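SusD-like protein BACOVA_02651 (PDB 5E75) binds polysaccharide at the bacterial cell surface, and probably captures xyloglucan before its transport into the periplasm for degradation. Local coordinates at residues A[14-24]-A[100-109]; A[79-90]-A[113-124]. All coordinates share one frame; numbering follows the deposited sequence.

Interaction 1. Residues A[14-24]-A[100-109]; sequences YTSDEALEAAT and SVSEAAKTKA
Tyr-14 rests its carbonyl O against the CG2 methyl of Val-101 (3.3 Å) where two helices begin side by side, helix 17-24 and the start of helix 103-125, running almost parallel (6°) with axes 9.9 Å apart, in the helical part of this SusD-family protein. The carbonyl O of Thr-15 lies 2.7 Å from Ser-100 OG, whose single proton may go instead to Gln-98 O. Ser-16 is the N-cap of the first helix, its OG accepting from Ala-19 N; Ser-102 caps the second in the same way, through Ala-105 N. Asp-17 locks the two starts together. Its CG stands beside the backbone N (chi1 -70°), which carries the carboxylate across to Ser-102: OD1 takes Ser-102 N on its syn lone pair at 2.8 Å, nearly straight, while OD2 receives the OG hydroxyl at 2.7 Å, 30° out of the carboxylate plane. This two-pronged grip fixes the rotation of the carboxylate and positions the hydroxyl that caps Ala-105 N. Ala-105 CB presses against Asp-17 CG at 3.3 Å, and a water joins Asp-17 N to Ser-100 O. One turn on, Leu-20 slips its CD2 methyl between Val-101 CG1 and Ala-109 CB, close to the carbonyl O of Ala-105. Glu-21 crosses Lys-108 at about a right angle, with OE2 and NZ 4.4 Å apart, too far for a salt bridge. Thr-24 turns its OG1 to Glu-21 O and Arg-177, leaving its CG2 methyl to touch Ala-109 CB at 3.7 Å.

Interaction 2. Residues A[79-90]-A[113-124]; sequences FYSVVTMANSVI and ARLMRACAYFYM. With EDO (1,2-ethanediol), chain C.
Val-83 holds CG1 anti to its backbone N (chi1 172°) and CG2 beside that N, and both methyls come to one side of the Tyr-121 ring, CG2 over its face and CG1 toward the hydroxyl; Arg-117 runs out extended and then bends at chi3 (69°), swinging its guanidinium to Asn-87. Both are knobs in holes of an antiparallel helix pair (157°, axes 8.4 Å apart), a packing in keeping with the TPR-like helices of SusD proteins. Val-83 sits among Arg-117, Ala-120, Tyr-121 and Met-124, with CG2 making a CH-pi contact to the Tyr-121 ring. Arg-117 in turn fills the hole of Val-83, Ala-86, Asn-87 and Ile-90: NH1 gives Asn-87 OD1 a bond of 2.7 Å close to the guanidinium plane, while Ile-90 CD1 lies over one face. Its NH2 makes a salt bridge to Asp-161, which also takes Arg-114 NE; Arg-114 NH2 has Glu-519 as well, so the two positive charges are probably offset. Small residues let the backbones close in, Ala-86 CB lying 3.3 Å from Ala-113 O. At the other end Met-124 wedges between two rings: CE lies over the Tyr-80 face, CG packs against Phe-79 CD2 at 3.6 Å, and SD makes Met-aromatic contacts with both. The hydroxyls of Tyr-80 and Tyr-121 share Ile-132 O. Phe-79 CE1 also touches Tyr-123 CB, the two rings slid apart with little overlap. Trimmed to an alanine here, Tyr-123 would probably leave Phe-79 CE1 without its aromatic neighbour and open a gap beside it. A bound ethanediol rests on the Tyr-123 ring, its O2 3.4 Å above the ring centre and donating to Cys-119 O at 3.0 Å.

Overall arrangement
Helix 103-125 serves both contacts: its first turns pair with helix 17-24 in interaction 1, its later turns with helix 70-95 in interaction 2. The centres of the two contacts lie about 18 Å apart. They meet at Val-89, whose CG1 is 3.8 Å from Ala-109 O and 3.9 Å from Thr-24 CG2, so three helices come together there. The partners are parallel in interaction 1 and antiparallel in interaction 2. Interaction 1 sits farther out, about 29 Å from the chain centre against about 16 Å, and is held largely by polar bonds near the helix starts; interaction 2 is buried, mostly apolar, and carries the ethanediol, probably from the crystallisation liquor.

Interaction 1. Residues A[14-24]-A[100-109]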
loop_
_atom_site.group_PDB
_atom_site.type_symbol
_atom_site.label_atom_id
_atom_site.label_comp_id
_atom_site.label_asym_id
_atom_site.label_seq_id
_atom_site.Cartn_x
_atom_site.Cartn_y
_atom_site.Cartn_z
ATOM N N TYR A 14 31.335 -12.423 -5.679
ATOM C CA TYR A 14 30.489 -12.530 -6.867
ATOM C C TYR A 14 31.347 -12.351 -8.115
ATOM O O TYR A 14 32.006 -11.327 -8.278
ATOM C CB TYR A 14 29.356 -11.488 -6.816
ATOM C CG TYR A 14 28.586 -11.527 -5.516
ATOM C CD1 TYR A 14 27.709 -12.568 -5.242
ATOM C CD2 TYR A 14 28.756 -10.543 -4.554
ATOM C CE1 TYR A 14 27.012 -12.624 -4.048
ATOM C CE2 TYR A 14 28.059 -10.585 -3.355
ATOM C CZ TYR A 14 27.190 -11.634 -3.108
ATOM O OH TYR A 14 26.495 -11.702 -1.916
ATOM N N THR A 15 31.339 -13.356 -8.988
ATOM C CA THR A 15 32.217 -13.374 -10.153
ATOM C C THR A 15 31.449 -13.305 -11.473
ATOM O O THR A 15 32.049 -13.365 -12.550
ATOM C CB THR A 15 33.128 -14.624 -10.150
ATOM O OG1 THR A 15 32.342 -15.800 -10.367
ATOM C CG2 THR A 15 33.871 -14.745 -8.819
ATOM N N SER A 16 30.127 -13.161 -11.393
ATOM C CA SER A 16 29.317 -12.934 -12.591
ATOM C C SER A 16 28.157 -12.017 -12.269
ATOM O O SER A 16 27.769 -11.879 -11.108
ATOM C CB SER A 16 28.785 -14.250 -13.173
ATOM O OG SER A 16 27.764 -14.818 -12.372
ATOM N N ASP A 17 27.601 -11.404 -13.304
ATOM C CA ASP A 17 26.427 -10.557 -13.140
ATOM C C ASP A 17 25.276 -11.365 -12.526
ATOM O O ASP A 17 24.576 -10.878 -11.632
ATOM C CB ASP A 17 26.009 -9.960 -14.482
ATOM C CG ASP A 17 26.977 -8.915 -14.992
ATOM O OD1 ASP A 17 28.015 -8.692 -14.342
ATOM O OD2 ASP A 17 26.707 -8.334 -16.053
ATOM N N GLU A 18 25.107 -12.613 -12.962
ATOM C CA GLU A 18 24.009 -13.440 -12.468
ATOM C C GLU A 18 24.169 -13.780 -10.984
ATOM O O GLU A 18 23.182 -13.837 -10.242
ATOM C CB GLU A 18 23.873 -14.706 -13.310
ATOM C CG GLU A 18 23.392 -14.431 -14.732
ATOM C CD GLU A 18 24.512 -14.094 -15.694
ATOM O OE1 GLU A 18 25.693 -13.988 -15.272
ATOM O OE2 GLU A 18 24.206 -13.944 -16.897
ATOM N N ALA A 19 25.410 -13.961 -10.541
ATOM C CA ALA A 19 25.665 -14.244 -9.139
ATOM C C ALA A 19 25.297 -13.039 -8.291
ATOM O O ALA A 19 24.728 -13.177 -7.206
ATOM C CB ALA A 19 27.131 -14.625 -8.917
ATOM N N LEU A 20 25.615 -11.847 -8.785
ATOM C CA LEU A 20 25.296 -10.642 -8.058
ATOM C C LEU A 20 23.783 -10.473 -7.995
ATOM O O LEU A 20 23.237 -10.058 -6.974
ATOM C CB LEU A 20 25.947 -9.431 -8.724
ATOM C CG LEU A 20 25.625 -8.077 -8.097
ATOM C CD1 LEU A 20 25.998 -8.046 -6.617
ATOM C CD2 LEU A 20 26.352 -6.971 -8.838
ATOM N N GLU A 21 23.105 -10.802 -9.084
ATOM C CA GLU A 21 21.648 -10.700 -9.109
ATOM C C GLU A 21 20.980 -11.644 -8.101
ATOM O O GLU A 21 19.941 -11.312 -7.524
ATOM C CB GLU A 21 21.116 -10.947 -10.517
ATOM C CG GLU A 21 21.337 -9.787 -11.452
ATOM C CD GLU A 21 21.458 -10.233 -12.900
ATOM O OE1 GLU A 21 20.903 -11.302 -13.250
ATOM O OE2 GLU A 21 22.117 -9.518 -13.679
ATOM N N ALA A 22 21.570 -12.808 -7.877
ATOM C CA ALA A 22 21.068 -13.720 -6.856
ATOM C C ALA A 22 21.164 -13.080 -5.461
ATOM O O ALA A 22 20.316 -13.326 -4.598
ATOM C CB ALA A 22 21.820 -15.054 -6.913
ATOM N N ALA A 23 22.174 -12.239 -5.241
ATOM C CA ALA A 23 22.331 -11.525 -3.979
ATOM C C ALA A 23 21.374 -10.334 -3.802
ATOM O O ALA A 23 21.095 -9.911 -2.670
ATOM C CB ALA A 23 23.777 -11.060 -3.818
ATOM N N THR A 24 20.876 -9.773 -4.897
ATOM C CA THR A 24 19.960 -8.644 -4.807
ATOM C C THR A 24 18.486 -9.093 -4.802
ATOM O O THR A 24 17.604 -8.341 -4.402
ATOM C CB THR A 24 20.194 -7.634 -5.949
ATOM O OG1 THR A 24 19.956 -8.261 -7.208
ATOM C CG2 THR A 24 21.626 -7.117 -5.911
ATOM N N SER A 100 35.115 -9.530 -13.525
ATOM C CA SER A 100 34.175 -10.126 -14.474
ATOM C C SER A 100 32.720 -9.645 -14.319
ATOM O O SER A 100 31.885 -9.895 -15.186
ATOM C CB SER A 100 34.253 -11.648 -14.404
ATOM O OG SER A 100 34.359 -12.079 -13.061
ATOM N N VAL A 101 32.425 -8.950 -13.224
ATOM C CA VAL A 101 31.110 -8.328 -13.038
ATOM C C VAL A 101 31.080 -6.972 -13.748
ATOM O O VAL A 101 31.974 -6.144 -13.566
ATOM C CB VAL A 101 30.793 -8.153 -11.552
ATOM C CG1 VAL A 101 29.413 -7.559 -11.381
ATOM C CG2 VAL A 101 30.877 -9.492 -10.824
ATOM N N SER A 102 30.053 -6.736 -14.560
ATOM C CA SER A 102 29.973 -5.534 -15.382
ATOM C C SER A 102 29.524 -4.298 -14.606
ATOM O O SER A 102 28.843 -4.399 -13.588
ATOM C CB SER A 102 28.996 -5.741 -16.542
ATOM O OG SER A 102 27.650 -5.810 -16.079
ATOM N N GLU A 103 29.900 -3.125 -15.100
ATOM C CA GLU A 103 29.455 -1.877 -14.496
ATOM C C GLU A 103 27.934 -1.744 -14.594
ATOM O O GLU A 103 27.300 -1.224 -13.674
ATOM C CB GLU A 103 30.190 -0.682 -15.129
ATOM C CG GLU A 103 29.735 0.698 -14.649
ATOM C CD GLU A 103 30.145 1.020 -13.210
ATOM O OE1 GLU A 103 30.752 0.172 -12.530
ATOM O OE2 GLU A 103 29.837 2.140 -12.758
ATOM N N ALA A 104 27.329 -2.220 -15.677
ATOM C CA ALA A 104 25.882 -2.230 -15.798
ATOM C C ALA A 104 25.257 -2.981 -14.630
ATOM O O ALA A 104 24.303 -2.512 -14.025
ATOM C CB ALA A 104 25.462 -2.868 -17.127
ATOM N N ALA A 105 25.805 -4.139 -14.300
ATOM C CA ALA A 105 25.238 -4.942 -13.233
ATOM C C ALA A 105 25.484 -4.303 -11.862
ATOM O O ALA A 105 24.613 -4.347 -10.988
ATOM C CB ALA A 105 25.795 -6.332 -13.282
ATOM N N LYS A 106 26.647 -3.700 -11.671
ATOM C CA LYS A 106 26.973 -3.099 -10.386
ATOM C C LYS A 106 26.054 -1.921 -10.093
ATOM O O LYS A 106 25.499 -1.806 -8.994
ATOM C CB LYS A 106 28.451 -2.680 -10.347
ATOM C CG LYS A 106 29.383 -3.877 -10.230
ATOM C CD LYS A 106 30.764 -3.473 -9.741
ATOM C CE LYS A 106 31.708 -3.312 -10.855
ATOM N NZ LYS A 106 33.045 -2.946 -10.314
ATOM N N THR A 107 25.870 -1.063 -11.080
ATOM C CA THR A 107 25.009 0.096 -10.917
ATOM C C THR A 107 23.536 -0.281 -10.831
ATOM O O THR A 107 22.784 0.365 -10.111
ATOM C CB THR A 107 25.223 1.141 -12.038
ATOM O OG1 THR A 107 25.013 0.556 -13.331
ATOM C CG2 THR A 107 26.641 1.716 -11.974
ATOM N N LYS A 108 23.124 -1.329 -11.540
ATOM C CA LYS A 108 21.762 -1.836 -11.407
ATOM C C LYS A 108 21.520 -2.324 -9.980
ATOM O O LYS A 108 20.464 -2.056 -9.394
ATOM C CB LYS A 108 21.522 -2.956 -12.419
ATOM C CG LYS A 108 20.185 -3.662 -12.304
ATOM C CD LYS A 108 20.041 -4.605 -13.484
ATOM C CE LYS A 108 19.035 -5.698 -13.218
ATOM N NZ LYS A 108 19.354 -6.554 -12.027
ATOM N N ALA A 109 22.485 -3.038 -9.408
ATOM C CA ALA A 109 22.327 -3.554 -8.055
ATOM C C ALA A 109 22.245 -2.428 -7.025
ATOM O O ALA A 109 21.401 -2.456 -6.117
ATOM C CB ALA A 109 23.486 -4.502 -7.707
HETATM O O HOH W 1 29.276 -11.527 -15.775
#

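Interaction 2. Residues A[79-90]-A[113-124]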
loop_
_atom_site.group_PDB
_atom_site.type_symbol
_atom_site.label_atom_id
_atom_site.label_comp_id
_atom_site.label_asym_id
_atom_site.label_seq_id
_atom_site.Cartn_x
_atom_site.Cartn_y
_atom_site.Cartn_z
ATOM N N PHE A 79 10.913 -2.333 7.946
ATOM C CA PHE A 79 11.420 -1.256 7.131
ATOM C C PHE A 79 12.925 -1.114 7.342
ATOM O O PHE A 79 13.650 -0.911 6.369
ATOM C CB PHE A 79 10.703 0.063 7.443
ATOM C CG PHE A 79 9.232 0.063 7.094
ATOM C CD1 PHE A 79 8.783 -0.297 5.828
ATOM C CD2 PHE A 79 8.300 0.426 8.036
ATOM C CE1 PHE A 79 7.413 -0.295 5.518
ATOM C CE2 PHE A 79 6.942 0.424 7.734
ATOM C CZ PHE A 79 6.507 0.069 6.475
ATOM N N TYR A 80 13.388 -1.219 8.590
ATOM C CA TYR A 80 14.835 -1.146 8.815
ATOM C C TYR A 80 15.579 -2.365 8.263
ATOM O O TYR A 80 16.745 -2.257 7.923
ATOM C CB TYR A 80 15.190 -0.838 10.285
ATOM C CG TYR A 80 15.149 0.649 10.521
ATOM C CD1 TYR A 80 16.131 1.469 9.989
ATOM C CD2 TYR A 80 14.092 1.258 11.191
ATOM C CE1 TYR A 80 16.102 2.828 10.152
ATOM C CE2 TYR A 80 14.055 2.650 11.350
ATOM C CZ TYR A 80 15.074 3.410 10.831
ATOM O OH TYR A 80 15.043 4.784 10.979
ATOM N N SER A 81 14.901 -3.495 8.120
ATOM C CA SER A 81 15.504 -4.642 7.438
ATOM C C SER A 81 15.745 -4.337 5.961
ATOM O O SER A 81 16.766 -4.714 5.383
ATOM C CB SER A 81 14.625 -5.887 7.588
ATOM O OG SER A 81 14.669 -6.401 8.905
ATOM N N VAL A 82 14.805 -3.641 5.328
ATOM C CA VAL A 82 15.011 -3.194 3.953
ATOM C C VAL A 82 16.210 -2.243 3.873
ATOM O O VAL A 82 17.076 -2.384 2.997
ATOM C CB VAL A 82 13.744 -2.506 3.353
ATOM C CG1 VAL A 82 14.020 -2.039 1.931
ATOM C CG2 VAL A 82 12.552 -3.447 3.357
ATOM N N VAL A 83 16.255 -1.262 4.765
ATOM C CA VAL A 83 17.326 -0.287 4.752
ATOM C C VAL A 83 18.669 -0.973 4.942
ATOM O O VAL A 83 19.605 -0.715 4.184
ATOM C CB VAL A 83 17.127 0.781 5.858
ATOM C CG1 VAL A 83 18.355 1.695 5.971
ATOM C CG2 VAL A 83 15.834 1.590 5.599
ATOM N N THR A 84 18.781 -1.829 5.953
ATOM C CA THR A 84 20.083 -2.439 6.227
ATOM C C THR A 84 20.458 -3.461 5.157
ATOM O O THR A 84 21.642 -3.572 4.811
ATOM C CB THR A 84 20.166 -3.027 7.631
ATOM O OG1 THR A 84 19.201 -4.040 7.771
ATOM C CG2 THR A 84 19.926 -1.960 8.689
ATOM N N MET A 85 19.502 -4.196 4.601
ATOM C CA MET A 85 19.842 -5.050 3.449
ATOM C C MET A 85 20.329 -4.244 2.237
ATOM O O MET A 85 21.274 -4.641 1.539
ATOM C CB MET A 85 18.688 -5.963 3.026
ATOM C CG MET A 85 19.155 -6.960 1.965
ATOM S SD MET A 85 17.922 -8.102 1.357
ATOM C CE MET A 85 17.536 -8.984 2.843
ATOM N N ALA A 86 19.658 -3.136 1.948
ATOM C CA ALA A 86 20.082 -2.244 0.872
ATOM C C ALA A 86 21.526 -1.797 1.116
ATOM O O ALA A 86 22.366 -1.811 0.201
ATOM C CB ALA A 86 19.149 -1.029 0.787
ATOM N N ASN A 87 21.812 -1.378 2.345
ATOM C CA ASN A 87 23.166 -0.934 2.683
ATOM C C ASN A 87 24.195 -2.063 2.491
ATOM O O ASN A 87 25.295 -1.836 1.976
ATOM C CB ASN A 87 23.213 -0.386 4.109
ATOM C CG ASN A 87 22.396 0.870 4.277
ATOM O OD1 ASN A 87 22.010 1.513 3.295
ATOM N ND2 ASN A 87 22.149 1.242 5.522
ATOM N N SER A 88 23.813 -3.276 2.862
ATOM C CA SER A 88 24.700 -4.423 2.693
ATOM C C SER A 88 24.959 -4.716 1.223
ATOM O O SER A 88 26.101 -5.021 0.838
ATOM C CB SER A 88 24.133 -5.650 3.379
ATOM O OG SER A 88 24.185 -5.515 4.785
ATOM N N VAL A 89 23.924 -4.646 0.392
ATOM C CA VAL A 89 24.094 -4.813 -1.048
ATOM C C VAL A 89 25.040 -3.762 -1.629
ATOM O O VAL A 89 25.935 -4.085 -2.409
ATOM C CB VAL A 89 22.725 -4.748 -1.781
ATOM C CG1 VAL A 89 22.897 -4.578 -3.289
ATOM C CG2 VAL A 89 21.930 -5.984 -1.475
ATOM N N ILE A 90 24.862 -2.500 -1.262
ATOM C CA ILE A 90 25.717 -1.439 -1.774
ATOM C C ILE A 90 27.172 -1.729 -1.378
ATOM O O ILE A 90 28.085 -1.595 -2.199
ATOM C CB ILE A 90 25.234 -0.054 -1.282
ATOM C CG1 ILE A 90 23.875 0.290 -1.904
ATOM C CG2 ILE A 90 26.242 1.037 -1.628
ATOM C CD1 ILE A 90 23.162 1.418 -1.183
ATOM N N ALA A 113 18.923 -1.471 -4.722
ATOM C CA ALA A 113 19.078 -1.272 -3.286
ATOM C C ALA A 113 18.565 0.117 -2.901
ATOM O O ALA A 113 17.785 0.248 -1.959
ATOM C CB ALA A 113 20.527 -1.437 -2.887
ATOM N N ARG A 114 18.984 1.152 -3.625
ATOM C CA ARG A 114 18.588 2.506 -3.266
ATOM C C ARG A 114 17.089 2.740 -3.513
ATOM O O ARG A 114 16.439 3.461 -2.755
ATOM C CB ARG A 114 19.447 3.536 -3.998
ATOM C CG ARG A 114 20.902 3.457 -3.566
ATOM C CD ARG A 114 21.758 4.599 -4.101
ATOM N NE ARG A 114 21.425 5.870 -3.470
ATOM C CZ ARG A 114 22.102 6.997 -3.654
ATOM N NH1 ARG A 114 23.166 7.018 -4.446
ATOM N NH2 ARG A 114 21.717 8.102 -3.032
ATOM N N LEU A 115 16.523 2.105 -4.532
ATOM C CA LEU A 115 15.074 2.183 -4.749
ATOM C C LEU A 115 14.322 1.604 -3.566
ATOM O O LEU A 115 13.345 2.194 -3.089
ATOM C CB LEU A 115 14.690 1.445 -6.037
ATOM C CG LEU A 115 13.191 1.290 -6.352
ATOM C CD1 LEU A 115 12.520 2.643 -6.437
ATOM C CD2 LEU A 115 12.923 0.500 -7.643
ATOM N N MET A 116 14.749 0.443 -3.087
ATOM C CA MET A 116 14.060 -0.183 -1.968
ATOM C C MET A 116 14.251 0.617 -0.695
ATOM O O MET A 116 13.304 0.781 0.081
ATOM C CB MET A 116 14.495 -1.632 -1.769
ATOM C CG MET A 116 14.111 -2.537 -2.907
ATOM S SD MET A 116 12.340 -2.612 -3.135
ATOM C CE MET A 116 12.213 -3.865 -4.402
ATOM N N ARG A 117 15.448 1.142 -0.472
ATOM C CA ARG A 117 15.702 1.978 0.689
ATOM C C ARG A 117 14.802 3.217 0.668
ATOM O O ARG A 117 14.240 3.611 1.699
ATOM C CB ARG A 117 17.183 2.372 0.717
ATOM C CG ARG A 117 17.613 3.121 1.973
ATOM C CD ARG A 117 19.113 3.259 2.078
ATOM N NE ARG A 117 19.676 4.142 1.086
ATOM C CZ ARG A 117 20.985 4.310 0.910
ATOM N NH1 ARG A 117 21.868 3.652 1.662
ATOM N NH2 ARG A 117 21.407 5.151 -0.009
ATOM N N ALA A 118 14.636 3.806 -0.508
ATOM C CA ALA A 118 13.756 4.951 -0.672
ATOM C C ALA A 118 12.321 4.586 -0.346
ATOM O O ALA A 118 11.632 5.321 0.356
ATOM C CB ALA A 118 13.849 5.511 -2.092
ATOM N N CYS A 119 11.851 3.458 -0.859
ATOM C CA CYS A 119 10.502 3.039 -0.546
ATOM C C CYS A 119 10.281 2.816 0.939
ATOM O O CYS A 119 9.246 3.212 1.479
ATOM C CB CYS A 119 10.130 1.776 -1.318
ATOM S SG CYS A 119 9.928 2.008 -3.119
ATOM N N ALA A 120 11.213 2.159 1.603
ATOM C CA ALA A 120 11.106 1.928 3.030
ATOM C C ALA A 120 11.026 3.244 3.799
ATOM O O ALA A 120 10.162 3.402 4.654
ATOM C CB ALA A 120 12.270 1.071 3.513
ATOM N N TYR A 121 11.914 4.182 3.493
ATOM C CA TYR A 121 11.890 5.469 4.178
ATOM C C TYR A 121 10.622 6.251 3.853
ATOM O O TYR A 121 10.102 6.945 4.712
ATOM C CB TYR A 121 13.159 6.298 3.912
ATOM C CG TYR A 121 14.304 5.942 4.820
ATOM C CD1 TYR A 121 14.193 6.085 6.188
ATOM C CD2 TYR A 121 15.498 5.430 4.322
ATOM C CE1 TYR A 121 15.221 5.749 7.041
ATOM C CE2 TYR A 121 16.538 5.097 5.172
ATOM C CZ TYR A 121 16.403 5.256 6.529
ATOM O OH TYR A 121 17.446 4.908 7.378
ATOM N N PHE A 122 10.103 6.136 2.634
ATOM C CA PHE A 122 8.879 6.861 2.283
ATOM C C PHE A 122 7.677 6.307 3.036
ATOM O O PHE A 122 6.800 7.078 3.469
ATOM C CB PHE A 122 8.674 6.845 0.764
ATOM C CG PHE A 122 7.573 7.770 0.243
ATOM C CD1 PHE A 122 7.356 9.047 0.746
ATOM C CD2 PHE A 122 6.797 7.357 -0.813
ATOM C CE1 PHE A 122 6.361 9.851 0.208
ATOM C CE2 PHE A 122 5.804 8.167 -1.347
ATOM C CZ PHE A 122 5.597 9.398 -0.838
ATOM N N TYR A 123 7.607 4.992 3.247
ATOM C CA TYR A 123 6.582 4.451 4.131
ATOM C C TYR A 123 6.767 4.977 5.561
ATOM O O TYR A 123 5.816 5.458 6.197
ATOM C CB TYR A 123 6.617 2.928 4.148
ATOM C CG TYR A 123 6.067 2.228 2.915
ATOM C CD1 TYR A 123 4.805 2.512 2.413
ATOM C CD2 TYR A 123 6.813 1.237 2.280
ATOM C CE1 TYR A 123 4.319 1.850 1.319
ATOM C CE2 TYR A 123 6.329 0.558 1.179
ATOM C CZ TYR A 123 5.070 0.864 0.703
ATOM O OH TYR A 123 4.549 0.207 -0.405
ATOM N N MET A 124 7.987 4.888 6.088
ATOM C CA MET A 124 8.237 5.318 7.471
ATOM C C MET A 124 7.900 6.783 7.713
ATOM O O MET A 124 7.383 7.152 8.777
ATOM C CB MET A 124 9.681 5.066 7.868
ATOM C CG MET A 124 9.978 3.587 8.049
ATOM S SD MET A 124 11.427 3.246 9.061
ATOM C CE MET A 124 12.649 3.310 7.808
HETATM C C1 EDO C . 5.674 4.302 -2.317
HETATM O O1 EDO C . 4.332 4.568 -1.918
HETATM C C2 EDO C . 6.318 3.273 -1.397
HETATM O O2 EDO C . 6.881 3.895 -0.240
#